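Local coordinates for protein hydrazine synthase subunit alpha (Candidatus Kuenenia stuttgartiensis, PDB 5C2V) that forms hydrazine within the hydrazine synthase complex, condensing ammonia with hydroxylamine supplied by the gamma subunit, and carries two heme c groups, at residues M165-S171 against A184-L190; F229-P235 against R286-I291; D262-G266 against I397-T401; G311-A315 against Y326-G331. All coordinates share one frame; numbering follows the deposited sequence.

Contact 1: M165-S171 against A184-L190; sequences MIIFSGS and AYNLYRL
Phe168 and Tyr188 form the apolar centre of this strand pair. The CB of Tyr188 sits over one face of the Phe168 ring, displaced toward the rim and 3.8 Å from the ring centroid. The two ring planes differ by only 14°, but they are slid apart, centroids separated by 5.5 Å, and barely overlap; the CH-pi contact carries the pairing. The Phe168 ring reaches its neighbour because CG stands between the backbone N and the carbonyl carbon (chi1 72°), which turns CE1 and CZ toward the CB of Tyr188; CE1 also touches Leu190 CD1. Leu190 and Ile166 lie side by side, Leu190 CD2 3.8 Å from Ile166 CB. Gly170 O lies at the edge of the Tyr188 ring, near its plane. Further along, Ser171 CB rests over the centre of the Tyr185 ring, 3.6 Å from the centroid and 8° off the normal. The hydrogen bonds Phe168 N to Tyr188 O and Tyr188 N to Phe168 O are both 2.9 Å; Gly170 and Asn186 exchange a similar pair. On the other face of the sheet Ile167 CD1 packs on Arg189 CB. At the polar edge the Arg189 guanidinium leads away to a salt bridge with Asp219; Ser169 OG binds Asn228 O and Tyr185 OH binds His51. Such antiparallel middle strands, flanked by strands 124-131 and 216-220, are the body of one blade of the six-bladed beta-propeller.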
loop_
_atom_site.group_PDB
_atom_site.type_symbol
_atom_site.label_atom_id
_atom_site.label_comp_id
_atom_site.label_asym_id
_atom_site.label_seq_id
_atom_site.Cartn_x
_atom_site.Cartn_y
_atom_site.Cartn_z
ATOM N N MET D 165 36.051 -18.232 13.802
ATOM C CA MET D 165 35.124 -18.870 12.887
ATOM C C MET D 165 34.878 -17.924 11.722
ATOM O O MET D 165 35.130 -16.723 11.831
ATOM C CB MET D 165 33.812 -19.210 13.593
ATOM C CG MET D 165 33.969 -20.095 14.818
ATOM S SD MET D 165 34.256 -21.820 14.391
ATOM C CE MET D 165 32.708 -22.218 13.584
ATOM N N ILE D 166 34.400 -18.458 10.605
ATOM C CA ILE D 166 34.066 -17.611 9.467
ATOM C C ILE D 166 32.599 -17.758 9.084
ATOM O O ILE D 166 32.157 -18.829 8.674
ATOM C CB ILE D 166 34.944 -17.925 8.243
ATOM C CG1 ILE D 166 36.393 -17.514 8.511
ATOM C CG2 ILE D 166 34.420 -17.198 7.015
ATOM C CD1 ILE D 166 37.306 -17.681 7.316
ATOM N N ILE D 167 31.848 -16.672 9.226
ATOM C CA ILE D 167 30.445 -16.662 8.832
ATOM C C ILE D 167 30.319 -16.097 7.426
ATOM O O ILE D 167 30.693 -14.952 7.181
ATOM C CB ILE D 167 29.583 -15.824 9.796
ATOM C CG1 ILE D 167 29.918 -16.161 11.252
ATOM C CG2 ILE D 167 28.104 -16.037 9.509
ATOM C CD1 ILE D 167 29.660 -17.603 11.624
ATOM N N PHE D 168 29.799 -16.891 6.496
ATOM C CA PHE D 168 29.682 -16.413 5.121
ATOM C C PHE D 168 28.333 -16.758 4.505
ATOM O O PHE D 168 27.581 -17.562 5.046
ATOM C CB PHE D 168 30.815 -16.978 4.255
ATOM C CG PHE D 168 30.677 -18.444 3.941
ATOM C CD1 PHE D 168 31.142 -19.403 4.825
ATOM C CD2 PHE D 168 30.101 -18.860 2.751
ATOM C CE1 PHE D 168 31.022 -20.750 4.534
ATOM C CE2 PHE D 168 29.976 -20.204 2.456
ATOM C CZ PHE D 168 30.438 -21.151 3.347
ATOM N N SER D 169 28.030 -16.135 3.372
ATOM C CA SER D 169 26.807 -16.447 2.646
ATOM C C SER D 169 27.122 -17.395 1.500
ATOM O O SER D 169 28.118 -17.221 0.804
ATOM C CB SER D 169 26.144 -15.172 2.121
ATOM O OG SER D 169 24.977 -15.475 1.377
ATOM N N GLY D 170 26.280 -18.402 1.301
ATOM C CA GLY D 170 26.518 -19.356 0.235
ATOM C C GLY D 170 25.262 -20.015 -0.291
ATOM O O GLY D 170 24.262 -20.134 0.416
ATOM N N SER D 171 25.326 -20.461 -1.540
ATOM C CA SER D 171 24.180 -21.075 -2.193
ATOM C C SER D 171 24.597 -22.296 -3.001
ATOM O O SER D 171 25.644 -22.287 -3.643
ATOM C CB SER D 171 23.485 -20.060 -3.104
ATOM O OG SER D 171 22.540 -20.694 -3.948
ATOM N N ALA D 184 19.616 -19.827 -4.351
ATOM C CA ALA D 184 19.065 -19.554 -3.027
ATOM C C ALA D 184 20.182 -19.531 -1.989
ATOM O O ALA D 184 20.760 -20.568 -1.663
ATOM C CB ALA D 184 18.012 -20.588 -2.660
ATOM N N TYR D 185 20.467 -18.346 -1.462
ATOM C CA TYR D 185 21.529 -18.174 -0.477
ATOM C C TYR D 185 21.101 -18.448 0.960
ATOM O O TYR D 185 19.928 -18.321 1.312
ATOM C CB TYR D 185 22.123 -16.772 -0.586
ATOM C CG TYR D 185 23.066 -16.634 -1.757
ATOM C CD1 TYR D 185 22.594 -16.305 -3.019
ATOM C CD2 TYR D 185 24.428 -16.859 -1.604
ATOM C CE1 TYR D 185 23.452 -16.189 -4.093
ATOM C CE2 TYR D 185 25.294 -16.745 -2.673
ATOM C CZ TYR D 185 24.802 -16.410 -3.916
ATOM O OH TYR D 185 25.660 -16.294 -4.984
ATOM N N ASN D 186 22.075 -18.825 1.780
ATOM C CA ASN D 186 21.881 -18.968 3.215
ATOM C C ASN D 186 23.181 -18.668 3.952
ATOM O O ASN D 186 24.203 -18.390 3.325
ATOM C CB ASN D 186 21.380 -20.371 3.549
ATOM C CG ASN D 186 19.870 -20.480 3.479
ATOM O OD1 ASN D 186 19.153 -19.631 4.008
ATOM N ND2 ASN D 186 19.380 -21.534 2.840
ATOM N N LEU D 187 23.146 -18.721 5.279
ATOM C CA LEU D 187 24.338 -18.430 6.067
ATOM C C LEU D 187 25.011 -19.704 6.565
ATOM O O LEU D 187 24.349 -20.647 6.999
ATOM C CB LEU D 187 23.998 -17.520 7.248
ATOM C CG LEU D 187 23.597 -16.083 6.908
ATOM C CD1 LEU D 187 23.457 -15.250 8.174
ATOM C CD2 LEU D 187 24.602 -15.451 5.956
ATOM N N TYR D 188 26.338 -19.715 6.490
ATOM C CA TYR D 188 27.143 -20.835 6.953
ATOM C C TYR D 188 28.169 -20.378 7.982
ATOM O O TYR D 188 28.787 -19.315 7.830
ATOM C CB TYR D 188 27.871 -21.506 5.786
ATOM C CG TYR D 188 27.005 -22.343 4.872
ATOM C CD1 TYR D 188 26.335 -21.769 3.799
ATOM C CD2 TYR D 188 26.882 -23.712 5.066
ATOM C CE1 TYR D 188 25.552 -22.535 2.956
ATOM C CE2 TYR D 188 26.102 -24.485 4.227
ATOM C CZ TYR D 188 25.439 -23.891 3.175
ATOM O OH TYR D 188 24.661 -24.658 2.337
ATOM N N ARG D 189 28.345 -21.180 9.027
ATOM C CA ARG D 189 29.456 -20.993 9.950
ATOM C C ARG D 189 30.567 -21.972 9.582
ATOM O O ARG D 189 30.304 -23.113 9.193
ATOM C CB ARG D 189 29.016 -21.180 11.406
ATOM C CG ARG D 189 28.575 -22.584 11.782
ATOM C CD ARG D 189 28.330 -22.682 13.280
ATOM N NE ARG D 189 27.781 -23.977 13.672
ATOM C CZ ARG D 189 27.504 -24.319 14.927
ATOM N NH1 ARG D 189 27.729 -23.463 15.914
ATOM N NH2 ARG D 189 27.006 -25.519 15.195
ATOM N N LEU D 190 31.808 -21.512 9.694
ATOM C CA LEU D 190 32.950 -22.279 9.215
ATOM C C LEU D 190 34.056 -22.375 10.260
ATOM O O LEU D 190 34.601 -21.360 10.700
ATOM C CB LEU D 190 33.492 -21.654 7.923
ATOM C CG LEU D 190 34.723 -22.251 7.236
ATOM C CD1 LEU D 190 34.598 -22.099 5.734
ATOM C CD2 LEU D 190 36.001 -21.580 7.710
#

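Contact 2: F229-P235 against R286-I291; sequences FDPWLTP and RSQAKI
Asp230 and Gln288 make the tight, polar end of this contact. The carboxylate OD2 accepts the backbone N-H of Gln288 at 2.7 Å through its anti lone pair, though the bond is bent to 132° at the hydrogen. The same oxygen is bound by Tyr49 OH, so two partners grip it in a buried setting. Next to it, Ser287 CB abuts the edge of the Phe229 ring, 3.7 Å from CE2. At the other end Ile291 CD1 reaches the CD corner of the Pro235 ring, 3.6 Å away. The segments belong to the first strands of two successive propeller blades: strands 229-233 and 289-291 run nearly parallel, 9° apart, but their axes come no closer than 7.2 Å, and side chains rather than a backbone ladder bridge the gap. The more open part of the contact is made by Trp232 and Lys290, both partly exposed. Here the lysine chain crosses the indole obliquely: CG lies over the five-membered ring, 3.9 Å from its centroid, and a bend at the last torsion (chi4 -57°) sets NZ over the six-membered ring, in a cation-pi contact at 3.2 Å from that centroid. Tyr341 and Pro342 of the following blade also touch the lysine.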
loop_
_atom_site.group_PDB
_atom_site.type_symbol
_atom_site.label_atom_id
_atom_site.label_comp_id
_atom_site.label_asym_id
_atom_site.label_seq_id
_atom_site.Cartn_x
_atom_site.Cartn_y
_atom_site.Cartn_z
ATOM N N PHE D 229 21.804 -12.944 3.223
ATOM C CA PHE D 229 23.091 -12.437 2.763
ATOM C C PHE D 229 23.630 -11.259 3.565
ATOM O O PHE D 229 22.974 -10.757 4.478
ATOM C CB PHE D 229 22.985 -12.039 1.290
ATOM C CG PHE D 229 21.930 -11.001 1.014
ATOM C CD1 PHE D 229 20.609 -11.370 0.807
ATOM C CD2 PHE D 229 22.261 -9.658 0.946
ATOM C CE1 PHE D 229 19.640 -10.419 0.549
ATOM C CE2 PHE D 229 21.295 -8.701 0.688
ATOM C CZ PHE D 229 19.983 -9.084 0.489
ATOM N N ASP D 230 24.829 -10.822 3.185
ATOM C CA ASP D 230 25.535 -9.713 3.828
ATOM C C ASP D 230 25.581 -9.805 5.356
ATOM O O ASP D 230 25.013 -8.959 6.046
ATOM C CB ASP D 230 24.901 -8.384 3.412
ATOM C CG ASP D 230 25.116 -8.074 1.943
ATOM O OD1 ASP D 230 25.553 -8.980 1.201
ATOM O OD2 ASP D 230 24.844 -6.929 1.528
ATOM N N PRO D 231 26.265 -10.832 5.890
ATOM C CA PRO D 231 26.383 -10.973 7.345
ATOM C C PRO D 231 27.381 -9.987 7.949
ATOM O O PRO D 231 28.380 -9.653 7.313
ATOM C CB PRO D 231 26.867 -12.413 7.515
ATOM C CG PRO D 231 27.649 -12.680 6.280
ATOM C CD PRO D 231 26.967 -11.916 5.175
ATOM N N TRP D 232 27.105 -9.530 9.167
ATOM C CA TRP D 232 27.984 -8.595 9.861
ATOM C C TRP D 232 27.893 -8.827 11.369
ATOM O O TRP D 232 27.305 -9.814 11.813
ATOM C CB TRP D 232 27.627 -7.149 9.503
ATOM C CG TRP D 232 28.741 -6.165 9.729
ATOM C CD1 TRP D 232 28.729 -5.093 10.574
ATOM C CD2 TRP D 232 30.033 -6.168 9.105
ATOM N NE1 TRP D 232 29.930 -4.427 10.512
ATOM C CE2 TRP D 232 30.748 -5.067 9.618
ATOM C CE3 TRP D 232 30.654 -6.993 8.161
ATOM C CZ2 TRP D 232 32.049 -4.769 9.221
ATOM C CZ3 TRP D 232 31.948 -6.697 7.768
ATOM C CH2 TRP D 232 32.630 -5.594 8.297
ATOM N N LEU D 233 28.476 -7.928 12.155
ATOM C CA LEU D 233 28.542 -8.115 13.601
ATOM C C LEU D 233 27.693 -7.112 14.377
ATOM O O LEU D 233 27.710 -5.914 14.094
ATOM C CB LEU D 233 29.996 -8.027 14.074
ATOM C CG LEU D 233 30.978 -8.997 13.413
ATOM C CD1 LEU D 233 32.397 -8.746 13.902
ATOM C CD2 LEU D 233 30.562 -10.437 13.666
ATOM N N THR D 234 26.949 -7.617 15.357
ATOM C CA THR D 234 26.210 -6.768 16.283
ATOM C C THR D 234 27.105 -6.419 17.469
ATOM O O THR D 234 28.010 -7.183 17.807
ATOM C CB THR D 234 24.923 -7.452 16.788
ATOM O OG1 THR D 234 25.264 -8.530 17.668
ATOM C CG2 THR D 234 24.105 -7.986 15.622
ATOM N N PRO D 235 26.863 -5.260 18.102
ATOM C CA PRO D 235 27.671 -4.844 19.255
ATOM C C PRO D 235 27.576 -5.809 20.440
ATOM O O PRO D 235 28.481 -5.838 21.274
ATOM C CB PRO D 235 27.083 -3.476 19.618
ATOM C CG PRO D 235 26.463 -2.985 18.353
ATOM C CD PRO D 235 25.915 -4.210 17.690
ATOM N N ARG D 286 17.213 -3.876 1.055
ATOM C CA ARG D 286 18.073 -3.417 2.140
ATOM C C ARG D 286 19.297 -4.315 2.236
ATOM O O ARG D 286 19.186 -5.485 2.599
ATOM C CB ARG D 286 17.306 -3.400 3.465
ATOM C CG ARG D 286 15.931 -2.752 3.368
ATOM C CD ARG D 286 15.202 -2.774 4.703
ATOM N NE ARG D 286 13.755 -2.668 4.528
ATOM C CZ ARG D 286 13.074 -1.529 4.586
ATOM N NH1 ARG D 286 13.706 -0.386 4.816
ATOM N NH2 ARG D 286 11.760 -1.532 4.414
ATOM N N SER D 287 20.469 -3.775 1.910
ATOM C CA SER D 287 21.672 -4.605 1.875
ATOM C C SER D 287 22.904 -3.893 2.420
ATOM O O SER D 287 22.891 -2.680 2.617
ATOM C CB SER D 287 21.947 -5.081 0.447
ATOM O OG SER D 287 22.322 -4.000 -0.389
ATOM N N GLN D 288 23.959 -4.668 2.665
ATOM C CA GLN D 288 25.252 -4.140 3.098
ATOM C C GLN D 288 25.126 -3.329 4.384
ATOM O O GLN D 288 25.697 -2.246 4.509
ATOM C CB GLN D 288 25.873 -3.292 1.983
ATOM C CG GLN D 288 26.059 -4.052 0.675
ATOM C CD GLN D 288 26.272 -3.138 -0.516
ATOM O OE1 GLN D 288 26.561 -1.954 -0.360
ATOM N NE2 GLN D 288 26.128 -3.688 -1.716
ATOM N N ALA D 289 24.377 -3.871 5.338
ATOM C CA ALA D 289 24.108 -3.184 6.596
ATOM C C ALA D 289 25.289 -3.260 7.558
ATOM O O ALA D 289 25.838 -4.335 7.804
ATOM C CB ALA D 289 22.861 -3.760 7.250
ATOM N N LYS D 290 25.675 -2.107 8.095
ATOM C CA LYS D 290 26.715 -2.030 9.113
ATOM C C LYS D 290 26.271 -1.078 10.220
ATOM O O LYS D 290 25.305 -0.334 10.054
ATOM C CB LYS D 290 28.044 -1.576 8.505
ATOM C CG LYS D 290 28.582 -2.513 7.434
ATOM C CD LYS D 290 29.970 -2.106 6.971
ATOM C CE LYS D 290 30.400 -2.912 5.756
ATOM N NZ LYS D 290 30.371 -4.377 6.018
ATOM N N ILE D 291 26.971 -1.104 11.350
ATOM C CA ILE D 291 26.563 -0.318 12.511
ATOM C C ILE D 291 27.637 0.678 12.948
ATOM O O ILE D 291 28.812 0.328 13.059
ATOM C CB ILE D 291 26.207 -1.233 13.700
ATOM C CG1 ILE D 291 25.237 -2.329 13.252
ATOM C CG2 ILE D 291 25.617 -0.422 14.844
ATOM C CD1 ILE D 291 24.802 -3.257 14.361
#

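Contact 3: D262-G266 against I397-T401; sequences DNWDG and INTFT
Trp264 reaches from a type I beta turn, Asn263 to Gly266, to the extended loop 397-401; the turn lies in the link between the last two strands of a propeller blade, and Gly266 N closes it onto Asn263 O. From CB, the indole is directed by CG standing between the backbone N and the carbonyl carbon (chi1 66°). CD1 lies 3.9 Å from Ile397 O, with the isoleucine CB further off. One atom on, NE1 donates to Ile397 O at 2.8 Å in a nearly straight bond, 165° at the hydrogen; the oxygen lies almost in the indole plane, although the donor is tilted from the carbonyl plane. At the far rim, CZ2 touches Thr399 CG2 at 3.6 Å, the threonine set roughly perpendicular to the indole. Outside the two segments, Arg189 makes a cation-pi contact with the indole. Loop 397-401 also faces the gamma subunit, where Asn398 OD1 is hydrogen-bonded to Asn138 of that chain. Beside the tryptophan, the Asp265 and Thr399 side chains run antiparallel, with OD2 and OG1 separated by 3.4 Å. Asp265 OD2 has a weak bond with His552, while Thr399 OG1 donates to Thr401 O, 2.9 Å away, on a lone pair in the carbonyl plane.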
loop_
_atom_site.group_PDB
_atom_site.type_symbol
_atom_site.label_atom_id
_atom_site.label_comp_id
_atom_site.label_asym_id
_atom_site.label_seq_id
_atom_site.Cartn_x
_atom_site.Cartn_y
_atom_site.Cartn_z
ATOM N N ASP D 262 20.725 -12.900 13.974
ATOM C CA ASP D 262 20.636 -14.289 14.409
ATOM C C ASP D 262 21.915 -14.689 15.131
ATOM O O ASP D 262 22.977 -14.121 14.881
ATOM C CB ASP D 262 20.386 -15.215 13.213
ATOM C CG ASP D 262 19.931 -16.603 13.631
ATOM O OD1 ASP D 262 20.009 -16.930 14.834
ATOM O OD2 ASP D 262 19.496 -17.375 12.750
ATOM N N ASN D 263 21.815 -15.665 16.028
ATOM C CA ASN D 263 22.999 -16.206 16.681
ATOM C C ASN D 263 23.870 -16.919 15.656
ATOM O O ASN D 263 23.372 -17.395 14.637
ATOM C CB ASN D 263 22.611 -17.154 17.817
ATOM C CG ASN D 263 22.009 -16.427 19.003
ATOM O OD1 ASN D 263 20.959 -16.814 19.518
ATOM N ND2 ASN D 263 22.674 -15.364 19.446
ATOM N N TRP D 264 25.171 -16.991 15.925
ATOM C CA TRP D 264 26.116 -17.511 14.940
ATOM C C TRP D 264 25.906 -18.997 14.651
ATOM O O TRP D 264 26.437 -19.522 13.672
ATOM C CB TRP D 264 27.556 -17.255 15.400
ATOM C CG TRP D 264 27.961 -17.993 16.637
ATOM C CD1 TRP D 264 27.568 -17.728 17.917
ATOM C CD2 TRP D 264 28.866 -19.100 16.715
ATOM N NE1 TRP D 264 28.161 -18.612 18.785
ATOM C CE2 TRP D 264 28.962 -19.464 18.073
ATOM C CE3 TRP D 264 29.597 -19.823 15.769
ATOM C CZ2 TRP D 264 29.763 -20.519 18.508
ATOM C CZ3 TRP D 264 30.390 -20.871 16.202
ATOM C CH2 TRP D 264 30.466 -21.209 17.559
ATOM N N ASP D 265 25.141 -19.675 15.502
ATOM C CA ASP D 265 24.726 -21.045 15.222
ATOM C C ASP D 265 23.320 -21.095 14.622
ATOM O O ASP D 265 22.831 -22.164 14.258
ATOM C CB ASP D 265 24.786 -21.898 16.492
ATOM C CG ASP D 265 23.921 -21.346 17.605
ATOM O OD1 ASP D 265 23.739 -20.112 17.659
ATOM O OD2 ASP D 265 23.423 -22.143 18.427
ATOM N N GLY D 266 22.678 -19.935 14.516
ATOM C CA GLY D 266 21.334 -19.851 13.971
ATOM C C GLY D 266 20.267 -20.344 14.932
ATOM O O GLY D 266 19.261 -20.923 14.518
ATOM N N ILE D 397 28.764 -16.134 21.841
ATOM C CA ILE D 397 27.652 -16.750 22.553
ATOM C C ILE D 397 27.767 -18.272 22.550
ATOM O O ILE D 397 28.199 -18.868 21.564
ATOM C CB ILE D 397 26.301 -16.331 21.933
ATOM C CG1 ILE D 397 26.267 -14.818 21.703
ATOM C CG2 ILE D 397 25.137 -16.764 22.814
ATOM C CD1 ILE D 397 26.448 -14.001 22.965
ATOM N N ASN D 398 27.386 -18.892 23.663
ATOM C CA ASN D 398 27.433 -20.343 23.798
ATOM C C ASN D 398 26.486 -21.057 22.839
ATOM O O ASN D 398 25.300 -20.732 22.767
ATOM C CB ASN D 398 27.109 -20.749 25.236
ATOM C CG ASN D 398 28.150 -20.268 26.228
ATOM O OD1 ASN D 398 29.145 -20.947 26.478
ATOM N ND2 ASN D 398 27.923 -19.091 26.800
ATOM N N THR D 399 27.016 -22.031 22.105
ATOM C CA THR D 399 26.211 -22.813 21.174
ATOM C C THR D 399 25.859 -24.183 21.743
ATOM O O THR D 399 26.712 -24.892 22.276
ATOM C CB THR D 399 26.929 -23.002 19.824
ATOM O OG1 THR D 399 26.249 -24.007 19.060
ATOM C CG2 THR D 399 28.373 -23.428 20.038
ATOM N N PHE D 400 24.583 -24.539 21.646
ATOM C CA PHE D 400 24.109 -25.835 22.113
ATOM C C PHE D 400 23.996 -26.864 20.988
ATOM O O PHE D 400 23.464 -27.955 21.188
ATOM C CB PHE D 400 22.781 -25.671 22.850
ATOM C CG PHE D 400 22.937 -25.093 24.227
ATOM C CD1 PHE D 400 23.029 -23.723 24.418
ATOM C CD2 PHE D 400 23.032 -25.925 25.330
ATOM C CE1 PHE D 400 23.189 -23.195 25.687
ATOM C CE2 PHE D 400 23.192 -25.404 26.600
ATOM C CZ PHE D 400 23.271 -24.037 26.779
ATOM N N THR D 401 24.464 -26.503 19.796
ATOM C CA THR D 401 24.523 -27.462 18.696
ATOM C C THR D 401 25.933 -27.600 18.118
ATOM O O THR D 401 26.661 -26.619 17.960
ATOM C CB THR D 401 23.552 -27.087 17.555
ATOM O OG1 THR D 401 23.742 -27.982 16.451
ATOM C CG2 THR D 401 23.785 -25.657 17.087
#

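Contact 4: G311-A315 against Y326-G331; sequences GQLAA and YEKLTG
Thr330 OG1 is held by two hydrogen bonds from segment 311-315: it accepts the backbone N-H of Leu313 at 2.8 Å and donates to Gln312 OE1, also at 2.8 Å. The donation falls in the plane of the glutamine carbonyl, on a lone pair. With OG1 between its own backbone N and carbonyl carbon (chi1 58°), the methyl CG2 is turned to the Leu313 side chain and packs 3.8 Å from its CB. Leu329, just past the short strand, has its N bound to Leu313 O and its CD1 resting on Ala315 CB at 3.8 Å. Beyond it, Ala315 and Glu327 form a hydrogen-bonded antiparallel pair, with Ala315 N to Glu327 O at 3.3 Å and Glu327 N to Ala315 O at 3.1 Å. A second shell positions these groups. Gln312 bends at chi2 (-59°), and its NE2 is bound to Gly335 O, which orients the amide so that OE1 meets the threonine. Across the sheet Glu302 pairs with Lys328, while Glu327 has Lys297 as its salt-bridge partner, so both charged side chains of the short strand 327-328 are tied to strand 297-303. The outermost hairpin of this propeller blade has regular backbone pairing at one end; at the other, where strand 327-328 has stopped, a threonine hydroxyl takes the N-H that a strand carbonyl would be expected to accept.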
loop_
_atom_site.group_PDB
_atom_site.type_symbol
_atom_site.label_atom_id
_atom_site.label_comp_id
_atom_site.label_asym_id
_atom_site.label_seq_id
_atom_site.Cartn_x
_atom_site.Cartn_y
_atom_site.Cartn_z
ATOM N N GLY D 311 22.086 2.010 -4.494
ATOM C CA GLY D 311 20.931 2.784 -4.077
ATOM C C GLY D 311 21.314 3.965 -3.209
ATOM O O GLY D 311 22.409 4.511 -3.338
ATOM N N GLN D 312 20.393 4.384 -2.347
ATOM C CA GLN D 312 20.672 5.449 -1.391
ATOM C C GLN D 312 21.126 4.882 -0.048
ATOM O O GLN D 312 21.257 3.667 0.111
ATOM C CB GLN D 312 19.440 6.335 -1.200
ATOM C CG GLN D 312 18.939 6.977 -2.482
ATOM C CD GLN D 312 19.986 7.855 -3.142
ATOM O OE1 GLN D 312 20.841 8.435 -2.470
ATOM N NE2 GLN D 312 19.925 7.956 -4.463
ATOM N N LEU D 313 21.367 5.766 0.915
ATOM C CA LEU D 313 21.788 5.351 2.249
ATOM C C LEU D 313 20.724 5.673 3.293
ATOM O O LEU D 313 20.294 6.820 3.420
ATOM C CB LEU D 313 23.110 6.023 2.632
ATOM C CG LEU D 313 24.361 5.627 1.846
ATOM C CD1 LEU D 313 25.582 6.356 2.387
ATOM C CD2 LEU D 313 24.570 4.121 1.889
ATOM N N ALA D 314 20.307 4.658 4.041
ATOM C CA ALA D 314 19.317 4.849 5.097
ATOM C C ALA D 314 19.874 4.398 6.441
ATOM O O ALA D 314 20.834 3.629 6.495
ATOM C CB ALA D 314 18.037 4.097 4.769
ATOM N N ALA D 315 19.276 4.878 7.527
ATOM C CA ALA D 315 19.765 4.537 8.857
ATOM C C ALA D 315 18.652 4.423 9.896
ATOM O O ALA D 315 17.705 5.211 9.900
ATOM C CB ALA D 315 20.794 5.564 9.311
ATOM N N TYR D 326 14.156 6.459 12.177
ATOM C CA TYR D 326 14.499 6.334 10.761
ATOM C C TYR D 326 14.922 7.673 10.165
ATOM O O TYR D 326 14.401 8.722 10.547
ATOM C CB TYR D 326 13.319 5.757 9.968
ATOM C CG TYR D 326 13.589 5.580 8.486
ATOM C CD1 TYR D 326 13.292 6.591 7.578
ATOM C CD2 TYR D 326 14.135 4.402 7.994
ATOM C CE1 TYR D 326 13.537 6.434 6.225
ATOM C CE2 TYR D 326 14.383 4.235 6.641
ATOM C CZ TYR D 326 14.081 5.255 5.762
ATOM O OH TYR D 326 14.324 5.095 4.418
ATOM N N GLU D 327 15.868 7.633 9.230
ATOM C CA GLU D 327 16.317 8.843 8.547
ATOM C C GLU D 327 16.908 8.550 7.168
ATOM O O GLU D 327 17.344 7.432 6.890
ATOM C CB GLU D 327 17.345 9.586 9.401
ATOM C CG GLU D 327 18.563 8.757 9.772
ATOM C CD GLU D 327 19.591 9.555 10.550
ATOM O OE1 GLU D 327 19.647 10.791 10.369
ATOM O OE2 GLU D 327 20.341 8.949 11.344
ATOM N N LYS D 328 16.917 9.569 6.312
ATOM C CA LYS D 328 17.503 9.469 4.980
ATOM C C LYS D 328 18.851 10.182 4.942
ATOM O O LYS D 328 18.922 11.397 5.127
ATOM C CB LYS D 328 16.564 10.065 3.930
ATOM C CG LYS D 328 16.331 9.179 2.719
ATOM C CD LYS D 328 15.518 7.953 3.088
ATOM C CE LYS D 328 15.132 7.158 1.855
ATOM N NZ LYS D 328 14.243 6.013 2.196
ATOM N N LEU D 329 19.918 9.424 4.711
ATOM C CA LEU D 329 21.267 9.980 4.739
ATOM C C LEU D 329 21.693 10.653 3.433
ATOM O O LEU D 329 22.596 11.488 3.433
ATOM C CB LEU D 329 22.272 8.880 5.094
ATOM C CG LEU D 329 22.060 8.198 6.446
ATOM C CD1 LEU D 329 23.121 7.135 6.689
ATOM C CD2 LEU D 329 22.055 9.227 7.568
ATOM N N THR D 330 21.046 10.295 2.327
ATOM C CA THR D 330 21.484 10.738 1.000
ATOM C C THR D 330 20.322 11.052 0.060
ATOM O O THR D 330 19.166 11.114 0.478
ATOM C CB THR D 330 22.371 9.675 0.308
ATOM O OG1 THR D 330 21.648 8.442 0.202
ATOM C CG2 THR D 330 23.664 9.441 1.080
ATOM N N GLY D 331 20.647 11.257 -1.215
ATOM C CA GLY D 331 19.641 11.361 -2.259
ATOM C C GLY D 331 19.417 12.723 -2.888
ATOM O O GLY D 331 18.722 12.832 -3.897
#

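In the fold
Contacts 1 and 3 are joined through Arg189, whose NH2 lies 3.0 Å from Thr401 O in a probable hydrogen bond. Contact 1 also touches contact 2, where Ser169 OG approaches Phe229 CA at 3.8 Å, so pairing within one blade abuts the seam between the next two. Contacts 2 and 4 reach the same sheet, from its first strand to its last, with centres about 15 Å apart. Contact 4 is remote from contact 3, about 32 Å between centres. Of the four, contact 3 comes closest to a metal ion and to a heme c: the Asn263 side chain is about 3 Å from a bound magnesium ion and about 11 Å from the heme, while the side chain of Arg286 in contact 2 is about 12 Å from the zinc ion.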